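Local coordinates for protein methionine gamma-lyase (Trichomonas vaginalis, PDB 1PFF) that belongs to the Cys/Met metabolism family of PLP-dependent enzymes and assembles from four chains, at residues K201-N206 and V311-V316; Q208-F213 and Q317-D322; V223-L228 and S246-D251; N121-P126 and T144-G149. All blocks are in the same frame, centred on the assembly; numbering follows the deposited sequence.

Contact 1: K201-N206 and V311-V316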
loop_
_atom_site.group_PDB
_atom_site.type_symbol
_atom_site.label_atom_id
_atom_site.label_comp_id
_atom_site.label_asym_id
_atom_site.label_seq_id
_atom_site.Cartn_x
_atom_site.Cartn_y
_atom_site.Cartn_z
ATOM N N LYS A 201 -13.062 15.473 -18.776
ATOM C CA LYS A 201 -13.998 15.830 -19.836
ATOM C C LYS A 201 -15.460 15.677 -19.429
ATOM O O LYS A 201 -16.275 16.566 -19.697
ATOM C CB LYS A 201 -13.673 15.047 -21.118
ATOM C CG LYS A 201 -12.291 15.416 -21.688
ATOM C CD LYS A 201 -12.034 14.794 -23.055
ATOM C CE LYS A 201 -10.846 15.479 -23.723
ATOM N NZ LYS A 201 -10.203 14.605 -24.725
ATOM N N ARG A 202 -15.799 14.577 -18.764
ATOM C CA ARG A 202 -17.176 14.429 -18.258
ATOM C C ARG A 202 -17.533 15.502 -17.229
ATOM O O ARG A 202 -18.635 16.053 -17.274
ATOM C CB ARG A 202 -17.445 13.034 -17.691
ATOM C CG ARG A 202 -18.938 12.810 -17.298
ATOM C CD ARG A 202 -19.870 12.506 -18.483
ATOM N NE ARG A 202 -20.087 11.060 -18.633
ATOM C CZ ARG A 202 -20.166 10.410 -19.796
ATOM N NH1 ARG A 202 -20.062 11.060 -20.948
ATOM N NH2 ARG A 202 -20.353 9.094 -19.810
ATOM N N ALA A 203 -16.618 15.795 -16.304
ATOM C CA ALA A 203 -16.878 16.873 -15.332
ATOM C C ALA A 203 -17.082 18.227 -16.019
ATOM O O ALA A 203 -18.000 18.973 -15.655
ATOM C CB ALA A 203 -15.769 16.960 -14.298
ATOM N N ALA A 204 -16.231 18.544 -16.998
ATOM C CA ALA A 204 -16.346 19.816 -17.723
ATOM C C ALA A 204 -17.638 19.888 -18.525
ATOM O O ALA A 204 -18.279 20.938 -18.577
ATOM C CB ALA A 204 -15.133 20.061 -18.633
ATOM N N GLU A 205 -17.990 18.774 -19.172
ATOM C CA GLU A 205 -19.250 18.653 -19.899
ATOM C C GLU A 205 -20.431 18.914 -18.993
ATOM O O GLU A 205 -21.323 19.679 -19.351
ATOM C CB GLU A 205 -19.396 17.257 -20.504
ATOM C CG GLU A 205 -19.131 17.224 -21.985
ATOM C CD GLU A 205 -18.728 15.848 -22.487
ATOM O OE1 GLU A 205 -19.075 14.833 -21.845
ATOM O OE2 GLU A 205 -18.039 15.795 -23.523
ATOM N N ASN A 206 -20.439 18.246 -17.838
ATOM C CA ASN A 206 -21.456 18.454 -16.826
ATOM C C ASN A 206 -21.450 19.913 -16.398
ATOM O O ASN A 206 -22.499 20.517 -16.257
ATOM C CB ASN A 206 -21.202 17.570 -15.599
ATOM C CG ASN A 206 -21.560 16.099 -15.832
ATOM O OD1 ASN A 206 -22.082 15.724 -16.885
ATOM N ND2 ASN A 206 -21.271 15.259 -14.836
ATOM N N VAL A 311 -17.772 20.524 -9.874
ATOM C CA VAL A 311 -18.718 19.608 -10.530
ATOM C C VAL A 311 -18.057 18.249 -10.765
ATOM O O VAL A 311 -16.940 18.174 -11.282
ATOM C CB VAL A 311 -19.250 20.203 -11.863
ATOM C CG1 VAL A 311 -20.265 19.266 -12.539
ATOM C CG2 VAL A 311 -19.866 21.584 -11.634
ATOM N N GLY A 312 -18.748 17.180 -10.380
ATOM C CA GLY A 312 -18.213 15.836 -10.529
ATOM C C GLY A 312 -18.734 15.115 -11.757
ATOM O O GLY A 312 -19.316 15.731 -12.653
ATOM N N CYS A 313 -18.546 13.796 -11.782
ATOM C CA CYS A 313 -18.880 12.992 -12.951
ATOM C C CYS A 313 -20.210 12.249 -12.851
ATOM O O CYS A 313 -20.490 11.384 -13.681
ATOM C CB CYS A 313 -17.765 11.988 -13.218
ATOM S SG CYS A 313 -16.195 12.781 -13.582
ATOM N N GLU A 314 -21.023 12.595 -11.857
ATOM C CA GLU A 314 -22.356 11.998 -11.696
ATOM C C GLU A 314 -23.232 12.319 -12.910
ATOM O O GLU A 314 -22.893 13.199 -13.706
ATOM C CB GLU A 314 -23.035 12.525 -10.423
ATOM C CG GLU A 314 -22.271 12.285 -9.124
ATOM C CD GLU A 314 -21.449 13.489 -8.682
ATOM O OE1 GLU A 314 -21.031 14.292 -9.545
ATOM O OE2 GLU A 314 -21.215 13.628 -7.464
ATOM N N ASN A 315 -24.355 11.610 -13.057
ATOM C CA ASN A 315 -25.368 11.996 -14.040
ATOM C C ASN A 315 -25.710 13.467 -13.835
ATOM O O ASN A 315 -26.072 13.866 -12.730
ATOM C CB ASN A 315 -26.632 11.148 -13.882
ATOM C CG ASN A 315 -27.650 11.376 -15.003
ATOM O OD1 ASN A 315 -27.920 12.508 -15.419
ATOM N ND2 ASN A 315 -28.234 10.288 -15.480
ATOM N N VAL A 316 -25.585 14.268 -14.890
ATOM C CA VAL A 316 -25.763 15.722 -14.772
ATOM C C VAL A 316 -27.155 16.109 -14.263
ATOM O O VAL A 316 -27.302 17.078 -13.526
ATOM C CB VAL A 316 -25.404 16.478 -16.097
ATOM C CG1 VAL A 316 -26.408 16.179 -17.218
ATOM C CG2 VAL A 316 -25.272 17.977 -15.843
HETATM O O HOH W 1 -23.749 13.383 -17.206
#
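Asn206, on helix 183-216, reaches into the loop 311-316 and grips it with the amide at its tip. Its CB rests on Val311 CG1 at 3.6 Å. CG stands anti to the carbonyl carbon (chi1 -75°), which sends the amide off the helix and into the bend of the loop. There the two ends of the amide do different work. ND2 donates to two backbone carbonyls. Its bond to Gly312 O is 3.0 Å long, with an N-H...O angle of 153°. Its bond to Glu314 O, at 2.9 Å, is bent to 125° and is weak. OD1 lies 3.5 Å from Val316 CB, the two side chains running alongside in opposite senses. OD1 also accepts from a water at 2.9 Å, and the same water takes the N-H of Val316, 3.1 Å from its N. One amide thus serves three backbone groups of the loop, one of them through water. A turn earlier, Ala203 CB packs on Val311 O at 3.5 Å, and Cys313 SG lies beside Ala203. The loop leads from strand 306-310 into helix 316-328, where Asn315 is the N-cap and its OD1 binds Gln317 N. Met198 of the second subunit packs on Cys313. The contact therefore fits between a long helix, the end of a strand and the start of the last helix.

Contact 2: Q208-F213 and Q317-D322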
loop_
_atom_site.group_PDB
_atom_site.type_symbol
_atom_site.label_atom_id
_atom_site.label_comp_id
_atom_site.label_asym_id
_atom_site.label_seq_id
_atom_site.Cartn_x
_atom_site.Cartn_y
_atom_site.Cartn_z
ATOM N N GLN A 208 -20.542 22.780 -17.898
ATOM C CA GLN A 208 -21.189 23.695 -18.863
ATOM C C GLN A 208 -22.709 23.678 -18.646
ATOM O O GLN A 208 -23.354 24.730 -18.575
ATOM C CB GLN A 208 -20.839 23.329 -20.320
ATOM C CG GLN A 208 -21.369 24.333 -21.370
ATOM C CD GLN A 208 -20.729 25.723 -21.247
ATOM O OE1 GLN A 208 -19.522 25.830 -21.072
ATOM N NE2 GLN A 208 -21.539 26.777 -21.360
ATOM N N LYS A 209 -23.264 22.475 -18.511
ATOM C CA LYS A 209 -24.706 22.300 -18.328
ATOM C C LYS A 209 -25.199 22.867 -17.000
ATOM O O LYS A 209 -26.214 23.565 -16.969
ATOM C CB LYS A 209 -25.099 20.823 -18.453
ATOM C CG LYS A 209 -24.845 20.228 -19.837
ATOM C CD LYS A 209 -25.919 20.646 -20.830
ATOM C CE LYS A 209 -26.315 19.484 -21.732
ATOM N NZ LYS A 209 -27.797 19.276 -21.707
ATOM N N VAL A 210 -24.470 22.569 -15.919
ATOM C CA VAL A 210 -24.776 23.102 -14.592
ATOM C C VAL A 210 -24.700 24.642 -14.604
ATOM O O VAL A 210 -25.593 25.326 -14.097
ATOM C CB VAL A 210 -23.861 22.481 -13.509
ATOM C CG1 VAL A 210 -24.062 23.148 -12.148
ATOM C CG2 VAL A 210 -24.110 20.970 -13.387
ATOM N N ALA A 211 -23.635 25.177 -15.195
ATOM C CA ALA A 211 -23.450 26.624 -15.266
ATOM C C ALA A 211 -24.637 27.298 -15.967
ATOM O O ALA A 211 -25.141 28.324 -15.509
ATOM C CB ALA A 211 -22.123 26.967 -15.958
ATOM N N GLU A 212 -25.099 26.709 -17.064
ATOM C CA GLU A 212 -26.239 27.261 -17.793
ATOM C C GLU A 212 -27.534 27.179 -16.984
ATOM O O GLU A 212 -28.342 28.119 -16.997
ATOM C CB GLU A 212 -26.376 26.589 -19.164
ATOM C CG GLU A 212 -25.244 26.997 -20.103
ATOM C CD GLU A 212 -25.232 26.230 -21.412
ATOM O OE1 GLU A 212 -24.453 26.619 -22.314
ATOM O OE2 GLU A 212 -25.985 25.244 -21.539
ATOM N N PHE A 213 -27.714 26.078 -16.255
ATOM C CA PHE A 213 -28.879 25.928 -15.378
ATOM C C PHE A 213 -28.859 27.023 -14.301
ATOM O O PHE A 213 -29.886 27.663 -14.035
ATOM C CB PHE A 213 -28.929 24.525 -14.736
ATOM C CG PHE A 213 -29.560 24.510 -13.369
ATOM C CD1 PHE A 213 -30.945 24.565 -13.230
ATOM C CD2 PHE A 213 -28.770 24.475 -12.224
ATOM C CE1 PHE A 213 -31.541 24.582 -11.962
ATOM C CE2 PHE A 213 -29.352 24.491 -10.955
ATOM C CZ PHE A 213 -30.747 24.544 -10.826
ATOM N N GLN A 317 -28.162 15.333 -14.649
ATOM C CA GLN A 317 -29.537 15.601 -14.236
ATOM C C GLN A 317 -29.697 15.471 -12.720
ATOM O O GLN A 317 -30.404 16.260 -12.117
ATOM C CB GLN A 317 -30.518 14.688 -14.977
ATOM C CG GLN A 317 -31.960 15.220 -15.055
ATOM C CD GLN A 317 -32.037 16.711 -15.348
ATOM O OE1 GLN A 317 -31.588 17.161 -16.403
ATOM N NE2 GLN A 317 -32.585 17.482 -14.407
ATOM N N ASP A 318 -29.031 14.480 -12.118
ATOM C CA ASP A 318 -29.027 14.312 -10.662
ATOM C C ASP A 318 -28.407 15.507 -9.950
ATOM O O ASP A 318 -28.885 15.926 -8.892
ATOM C CB ASP A 318 -28.248 13.068 -10.259
ATOM C CG ASP A 318 -28.910 11.788 -10.702
ATOM O OD1 ASP A 318 -30.142 11.778 -10.933
ATOM O OD2 ASP A 318 -28.253 10.737 -10.830
ATOM N N ILE A 319 -27.335 16.042 -10.529
ATOM C CA ILE A 319 -26.674 17.211 -9.968
ATOM C C ILE A 319 -27.621 18.400 -10.054
ATOM O O ILE A 319 -27.826 19.093 -9.063
ATOM C CB ILE A 319 -25.342 17.513 -10.706
ATOM C CG1 ILE A 319 -24.388 16.306 -10.634
ATOM C CG2 ILE A 319 -24.689 18.778 -10.144
ATOM C CD1 ILE A 319 -23.107 16.472 -11.483
ATOM N N ILE A 320 -28.204 18.616 -11.234
ATOM C CA ILE A 320 -29.136 19.726 -11.437
ATOM C C ILE A 320 -30.354 19.591 -10.511
ATOM O O ILE A 320 -30.766 20.565 -9.882
ATOM C CB ILE A 320 -29.532 19.873 -12.942
ATOM C CG1 ILE A 320 -28.319 20.365 -13.757
ATOM C CG2 ILE A 320 -30.686 20.864 -13.117
ATOM C CD1 ILE A 320 -28.489 20.262 -15.285
ATOM N N ASP A 321 -30.900 18.382 -10.409
ATOM C CA ASP A 321 -32.050 18.124 -9.528
ATOM C C ASP A 321 -31.782 18.557 -8.084
ATOM O O ASP A 321 -32.617 19.212 -7.462
ATOM C CB ASP A 321 -32.457 16.639 -9.577
ATOM C CG ASP A 321 -33.146 16.264 -10.876
ATOM O OD1 ASP A 321 -33.480 17.179 -11.662
ATOM O OD2 ASP A 321 -33.391 15.078 -11.211
ATOM N N ASP A 322 -30.607 18.198 -7.573
ATOM C CA ASP A 322 -30.179 18.520 -6.209
ATOM C C ASP A 322 -30.119 20.029 -5.976
ATOM O O ASP A 322 -30.668 20.545 -4.995
ATOM C CB ASP A 322 -28.804 17.894 -5.957
ATOM C CG ASP A 322 -28.381 17.924 -4.495
ATOM O OD1 ASP A 322 -29.239 18.044 -3.603
ATOM O OD2 ASP A 322 -27.188 17.814 -4.145
#
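Ile320 sets its CG2 methyl over one face of the Phe213 ring. This is a CH-pi contact. The methyl carbon CG2 of Ile320 is 3.8 Å from the centroid of the Phe213 ring and 16° off the ring normal. It is displaced toward the rim, and its closest ring atom is Phe213 CD1 at 3.7 Å. CG1 of Ile320 is anti to the carbonyl carbon (chi1 -69°), which leaves CG2 anti to the backbone N and aimed at the ring. The other branch of Ile320 runs toward the preceding turn of helix 183-216. There Val210 CG2 lies 4.3 Å from Ile320 CG1. Val210 CG2 also meets Ile319 CG2 at 4.0 Å, and the two side chains lie crosswise. Everything that meets between the side chains here is apolar. The backbones stay well apart, with the axes of the two short segments 10.1 Å from each other at a crossing angle of -26°. Side chains therefore fill the gap between two helices that run in roughly the same direction. Each helix also carries a side-chain bond from residue i to i+4. Gln208 NE2 donates to Glu212 OE1 at 3.1 Å, and Gln317 NE2 donates to Asp321 OD1 at 2.9 Å. Both carboxylates are met from above their planes. Farther out, the carboxylate of Asp322 binds the backbone N of His266 and Val268. Leu323 of helix 316-328 touches both Val210 and Phe213, while Ile248 packs on Val210 and Ala211, so the two helices lie side by side, with helix 183-216 packed against strand 247-251 of the five-stranded sheet.

Contact 3: V223-L228 and S246-D251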
loop_
_atom_site.group_PDB
_atom_site.type_symbol
_atom_site.label_atom_id
_atom_site.label_comp_id
_atom_site.label_asym_id
_atom_site.label_seq_id
_atom_site.Cartn_x
_atom_site.Cartn_y
_atom_site.Cartn_z
ATOM N N VAL A 223 -23.215 34.183 -12.075
ATOM C CA VAL A 223 -22.475 32.920 -12.193
ATOM C C VAL A 223 -21.077 33.155 -12.771
ATOM O O VAL A 223 -20.903 33.870 -13.763
ATOM C CB VAL A 223 -23.223 31.865 -13.055
ATOM C CG1 VAL A 223 -22.414 30.560 -13.149
ATOM C CG2 VAL A 223 -24.608 31.596 -12.482
ATOM N N TYR A 224 -20.081 32.560 -12.133
ATOM C CA TYR A 224 -18.705 32.666 -12.596
ATOM C C TYR A 224 -18.283 31.332 -13.197
ATOM O O TYR A 224 -18.065 30.357 -12.481
ATOM C CB TYR A 224 -17.791 33.088 -11.444
ATOM C CG TYR A 224 -18.308 34.308 -10.712
ATOM C CD1 TYR A 224 -19.068 34.183 -9.545
ATOM C CD2 TYR A 224 -18.045 35.590 -11.198
ATOM C CE1 TYR A 224 -19.553 35.316 -8.879
ATOM C CE2 TYR A 224 -18.525 36.719 -10.546
ATOM C CZ TYR A 224 -19.273 36.577 -9.394
ATOM O OH TYR A 224 -19.741 37.696 -8.751
ATOM N N TYR A 225 -18.242 31.279 -14.525
ATOM C CA TYR A 225 -17.835 30.069 -15.249
ATOM C C TYR A 225 -17.287 30.455 -16.622
ATOM O O TYR A 225 -17.971 31.140 -17.392
ATOM C CB TYR A 225 -18.995 29.064 -15.381
ATOM C CG TYR A 225 -18.560 27.771 -16.051
ATOM C CD1 TYR A 225 -17.667 26.902 -15.414
ATOM C CD2 TYR A 225 -19.002 27.439 -17.332
ATOM C CE1 TYR A 225 -17.235 25.715 -16.024
ATOM C CE2 TYR A 225 -18.580 26.243 -17.961
ATOM C CZ TYR A 225 -17.688 25.397 -17.299
ATOM O OH TYR A 225 -17.273 24.229 -17.898
ATOM N N PRO A 226 -16.045 30.069 -16.917
ATOM C CA PRO A 226 -15.391 30.460 -18.181
ATOM C C PRO A 226 -16.167 30.127 -19.464
ATOM O O PRO A 226 -16.015 30.846 -20.447
ATOM C CB PRO A 226 -14.059 29.705 -18.133
ATOM C CG PRO A 226 -13.777 29.584 -16.663
ATOM C CD PRO A 226 -15.133 29.299 -16.047
ATOM N N GLY A 227 -16.994 29.084 -19.438
ATOM C CA GLY A 227 -17.788 28.691 -20.589
ATOM C C GLY A 227 -19.008 29.549 -20.898
ATOM O O GLY A 227 -19.615 29.398 -21.958
ATOM N N LEU A 228 -19.383 30.431 -19.983
ATOM C CA LEU A 228 -20.504 31.351 -20.230
ATOM C C LEU A 228 -20.028 32.562 -21.031
ATOM O O LEU A 228 -19.021 33.179 -20.673
ATOM C CB LEU A 228 -21.154 31.812 -18.922
ATOM C CG LEU A 228 -21.819 30.747 -18.044
ATOM C CD1 LEU A 228 -22.304 31.387 -16.758
ATOM C CD2 LEU A 228 -22.968 30.016 -18.763
ATOM N N SER A 246 -14.261 22.256 -14.539
ATOM C CA SER A 246 -15.430 21.806 -13.765
ATOM C C SER A 246 -15.658 22.618 -12.482
ATOM O O SER A 246 -16.511 22.281 -11.662
ATOM C CB SER A 246 -15.353 20.305 -13.476
ATOM O OG SER A 246 -14.094 19.953 -12.934
ATOM N N MET A 247 -14.902 23.698 -12.329
ATOM C CA MET A 247 -15.131 24.623 -11.232
ATOM C C MET A 247 -16.134 25.679 -11.649
ATOM O O MET A 247 -16.027 26.263 -12.730
ATOM C CB MET A 247 -13.829 25.306 -10.818
ATOM C CG MET A 247 -12.844 24.387 -10.129
ATOM S SD MET A 247 -13.403 23.778 -8.510
ATOM C CE MET A 247 -14.370 25.171 -7.838
ATOM N N ILE A 248 -17.115 25.910 -10.784
ATOM C CA ILE A 248 -18.053 27.001 -10.948
ATOM C C ILE A 248 -18.079 27.769 -9.641
ATOM O O ILE A 248 -17.920 27.180 -8.565
ATOM C CB ILE A 248 -19.482 26.473 -11.240
ATOM C CG1 ILE A 248 -19.520 25.692 -12.560
ATOM C CG2 ILE A 248 -20.492 27.645 -11.294
ATOM C CD1 ILE A 248 -20.803 24.882 -12.725
ATOM N N ALA A 249 -18.272 29.073 -9.731
ATOM C CA ALA A 249 -18.665 29.820 -8.552
ATOM C C ALA A 249 -19.908 30.616 -8.896
ATOM O O ALA A 249 -20.191 30.874 -10.067
ATOM C CB ALA A 249 -17.534 30.708 -8.043
ATOM N N PHE A 250 -20.684 30.962 -7.882
ATOM C CA PHE A 250 -21.857 31.790 -8.096
ATOM C C PHE A 250 -22.238 32.536 -6.837
ATOM O O PHE A 250 -21.974 32.070 -5.715
ATOM C CB PHE A 250 -23.045 31.003 -8.692
ATOM C CG PHE A 250 -23.560 29.896 -7.819
ATOM C CD1 PHE A 250 -22.975 28.630 -7.853
ATOM C CD2 PHE A 250 -24.672 30.100 -6.998
ATOM C CE1 PHE A 250 -23.476 27.588 -7.049
ATOM C CE2 PHE A 250 -25.173 29.064 -6.189
ATOM C CZ PHE A 250 -24.574 27.814 -6.222
ATOM N N ASP A 251 -22.826 33.712 -7.044
ATOM C CA ASP A 251 -23.391 34.496 -5.959
ATOM C C ASP A 251 -24.843 34.132 -5.729
ATOM O O ASP A 251 -25.630 33.987 -6.673
ATOM C CB ASP A 251 -23.286 35.995 -6.242
ATOM C CG ASP A 251 -21.866 36.500 -6.190
ATOM O OD1 ASP A 251 -21.021 35.864 -5.513
ATOM O OD2 ASP A 251 -21.505 37.523 -6.811
#
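Tyr224 keeps CG anti to its carbonyl carbon (chi1 -51°), which lays the ring along the neighbouring strand as far as Asp251. Asp251 has the same arrangement (chi1 -70°) and brings its carboxylate to the phenol. Tyr224 OH donates to Asp251 OD2 at 2.6 Å. The hydroxyl comes from above the carboxylate plane, and ring and carboxylate are turned 74° apart. Behind this bond the strands pair antiparallel. Tyr224 and Ala249 form a hydrogen-bonded pair, with Tyr224 N to Ala249 O at 2.7 Å and Ala249 N to Tyr224 O at 3.0 Å. Val223 and Phe250 form the adjacent non-hydrogen-bonded pair. Val223 CG1 also packs on Ile248 CG2 at 4.0 Å. Strand 223-224 is an outermost strand of its five-stranded sheet within the chain. Beyond it the chain leaves in a type I turn from Tyr225 to Leu228. The Tyr225 ring has Met247 O at its edge, 3.2 Å from CD1, and its OH binds Gly245 O. Asp251 takes part in backbone bonds with Lys221 and Lys222. The short phenol-carboxylate bond would probably favour the ionised form of Asp251 and restrain the rotation of the Tyr224 ring.

Contact 4: N121-P126 and T144-G149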
loop_
_atom_site.group_PDB
_atom_site.type_symbol
_atom_site.label_atom_id
_atom_site.label_comp_id
_atom_site.label_asym_id
_atom_site.label_seq_id
_atom_site.Cartn_x
_atom_site.Cartn_y
_atom_site.Cartn_z
ATOM N N ASN A 121 -1.591 24.902 -13.301
ATOM C CA ASN A 121 -2.554 24.337 -14.254
ATOM C C ASN A 121 -3.454 23.286 -13.597
ATOM O O ASN A 121 -4.042 22.442 -14.278
ATOM C CB ASN A 121 -1.790 23.711 -15.428
ATOM C CG ASN A 121 -2.654 23.479 -16.657
ATOM O OD1 ASN A 121 -3.505 24.310 -17.023
ATOM N ND2 ASN A 121 -2.411 22.352 -17.329
ATOM N N THR A 122 -3.575 23.352 -12.276
ATOM C CA THR A 122 -4.344 22.365 -11.521
ATOM C C THR A 122 -5.782 22.227 -12.031
ATOM O O THR A 122 -6.228 21.134 -12.347
ATOM C CB THR A 122 -4.348 22.728 -10.032
ATOM O OG1 THR A 122 -3.013 22.613 -9.503
ATOM C CG2 THR A 122 -5.170 21.730 -9.229
ATOM N N PHE A 123 -6.506 23.335 -12.107
ATOM C CA PHE A 123 -7.938 23.241 -12.346
ATOM C C PHE A 123 -8.329 22.951 -13.795
ATOM O O PHE A 123 -9.292 22.212 -14.041
ATOM C CB PHE A 123 -8.668 24.420 -11.711
ATOM C CG PHE A 123 -8.826 24.265 -10.215
ATOM C CD1 PHE A 123 -9.781 23.400 -9.693
ATOM C CD2 PHE A 123 -7.977 24.917 -9.344
ATOM C CE1 PHE A 123 -9.920 23.230 -8.313
ATOM C CE2 PHE A 123 -8.104 24.759 -7.967
ATOM C CZ PHE A 123 -9.078 23.915 -7.451
ATOM N N ALA A 124 -7.549 23.471 -14.741
ATOM C CA ALA A 124 -7.705 23.091 -16.152
ATOM C C ALA A 124 -7.251 21.643 -16.406
ATOM O O ALA A 124 -7.950 20.882 -17.102
ATOM C CB ALA A 124 -6.944 24.069 -17.073
ATOM N N SER A 125 -6.088 21.277 -15.848
ATOM C CA SER A 125 -5.456 19.956 -16.048
ATOM C C SER A 125 -4.797 19.874 -17.435
ATOM O O SER A 125 -5.153 20.650 -18.328
ATOM C CB SER A 125 -6.472 18.812 -15.870
ATOM O OG SER A 125 -6.985 18.410 -17.128
ATOM N N PRO A 126 -3.859 18.938 -17.623
ATOM C CA PRO A 126 -3.170 18.767 -18.915
ATOM C C PRO A 126 -4.140 18.363 -20.029
ATOM O O PRO A 126 -3.811 18.537 -21.201
ATOM C CB PRO A 126 -2.189 17.620 -18.644
ATOM C CG PRO A 126 -2.039 17.595 -17.142
ATOM C CD PRO A 126 -3.409 17.939 -16.631
ATOM N N THR A 144 -3.944 16.210 -6.528
ATOM C CA THR A 144 -5.120 15.869 -5.728
ATOM C C THR A 144 -6.436 16.026 -6.483
ATOM O O THR A 144 -7.292 15.141 -6.427
ATOM C CB THR A 144 -5.150 16.742 -4.440
ATOM O OG1 THR A 144 -3.939 16.545 -3.698
ATOM C CG2 THR A 144 -6.238 16.267 -3.478
ATOM N N LYS A 145 -6.584 17.148 -7.189
ATOM C CA LYS A 145 -7.871 17.537 -7.764
ATOM C C LYS A 145 -8.345 16.675 -8.942
ATOM O O LYS A 145 -9.480 16.186 -8.935
ATOM C CB LYS A 145 -7.873 19.023 -8.142
ATOM C CG LYS A 145 -7.160 19.923 -7.136
ATOM C CD LYS A 145 -8.129 20.613 -6.208
ATOM C CE LYS A 145 -7.470 20.935 -4.871
ATOM N NZ LYS A 145 -8.104 20.189 -3.741
ATOM N N TYR A 146 -7.489 16.483 -9.941
ATOM C CA TYR A 146 -7.912 15.803 -11.165
ATOM C C TYR A 146 -7.044 14.629 -11.598
ATOM O O TYR A 146 -7.559 13.634 -12.110
ATOM C CB TYR A 146 -8.078 16.808 -12.311
ATOM C CG TYR A 146 -9.138 17.841 -12.019
ATOM C CD1 TYR A 146 -8.797 19.099 -11.512
ATOM C CD2 TYR A 146 -10.494 17.548 -12.210
ATOM C CE1 TYR A 146 -9.777 20.052 -11.220
ATOM C CE2 TYR A 146 -11.476 18.485 -11.922
ATOM C CZ TYR A 146 -11.116 19.736 -11.430
ATOM O OH TYR A 146 -12.098 20.662 -11.151
ATOM N N ILE A 147 -5.736 14.735 -11.403
ATOM C CA ILE A 147 -4.844 13.694 -11.896
ATOM C C ILE A 147 -5.078 12.384 -11.129
ATOM O O ILE A 147 -5.227 11.327 -11.750
ATOM C CB ILE A 147 -3.360 14.175 -11.932
ATOM C CG1 ILE A 147 -3.230 15.337 -12.930
ATOM C CG2 ILE A 147 -2.435 13.053 -12.371
ATOM C CD1 ILE A 147 -1.997 16.181 -12.770
ATOM N N ASN A 148 -5.161 12.474 -9.799
ATOM C CA ASN A 148 -5.571 11.340 -8.964
ATOM C C ASN A 148 -7.049 11.001 -9.156
ATOM O O ASN A 148 -7.886 11.894 -9.276
ATOM C CB ASN A 148 -5.318 11.624 -7.479
ATOM C CG ASN A 148 -5.594 10.409 -6.595
ATOM O OD1 ASN A 148 -5.119 9.310 -6.868
ATOM N ND2 ASN A 148 -6.373 10.606 -5.540
ATOM N N GLY A 149 -7.368 9.709 -9.156
ATOM C CA GLY A 149 -8.731 9.262 -9.390
ATOM C C GLY A 149 -9.680 9.333 -8.205
ATOM O O GLY A 149 -10.842 8.944 -8.333
HETATM O O HOH W 2 -11.870 22.778 -13.273
#
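Thr122 and Phe123 follow strand 116-120 and meet Lys145 and Tyr146, which follow strand 138-142, where two neighbouring parallel strands of the seven-stranded sheet end. Thr122 CG2 presses on Lys145 CG at 3.4 Å. The Lys145 chain bends at CB-CG (chi2 -100°), and its next carbon, CD, lies 3.7 Å from Phe123 CZ. Phe123 and Tyr146 meet roughly perpendicular. Phe123 CD1 sits at the edge of the Tyr146 ring, in its plane, 3.7 Å from CE1. Two backbone carbonyls also approach this ring, with Tyr146 CD1 3.4 Å from Thr122 O. In the PLP-dependent enzymes of this clan the cofactor site lies at this end of the large sheet, consistent with a place for both loops near it. A 1,2-ethanediol molecule, probably from the crystallisation liquor, is bound about 4 Å from the Lys145 side chain. One water joins the two loops. It donates to Phe123 O at 2.7 Å and is 3.0 Å from Tyr146 OH. The polar tips have further partners. Tyr146 OH binds Ser246 OG, and Lys145 NZ binds Leu274 O. Thr122 OG1 bonds with Asp120 OD2 and Ser142 N. Arg199 of helix 183-216 bonds to the backbone O of Tyr146 and of Ile147. Ile147 CD1 lies 4.5 Å from Pro126 CD, at the start of helix 125-128.

From the N terminus, contact 4 comes first. It closes a short loop that holds strand 138-142 and ties together two strand ends of the seven-stranded sheet. It closes before any of the other three opens. Helix 183-216 then opens contact 1 and, about two turns later, contact 2. Contact 3 opens and closes next, nested inside both, and joins the first two strands of the five-stranded sheet. Contact 1 closes after strand 306-310 and contact 2 on helix 316-328, so these two cross along the chain. Contacts 1, 2 and 3 touch one another around helix 183-216. Met247 of contact 3 packs on Phe123 of contact 4, which joins the small sheet to a loop at the end of the large one.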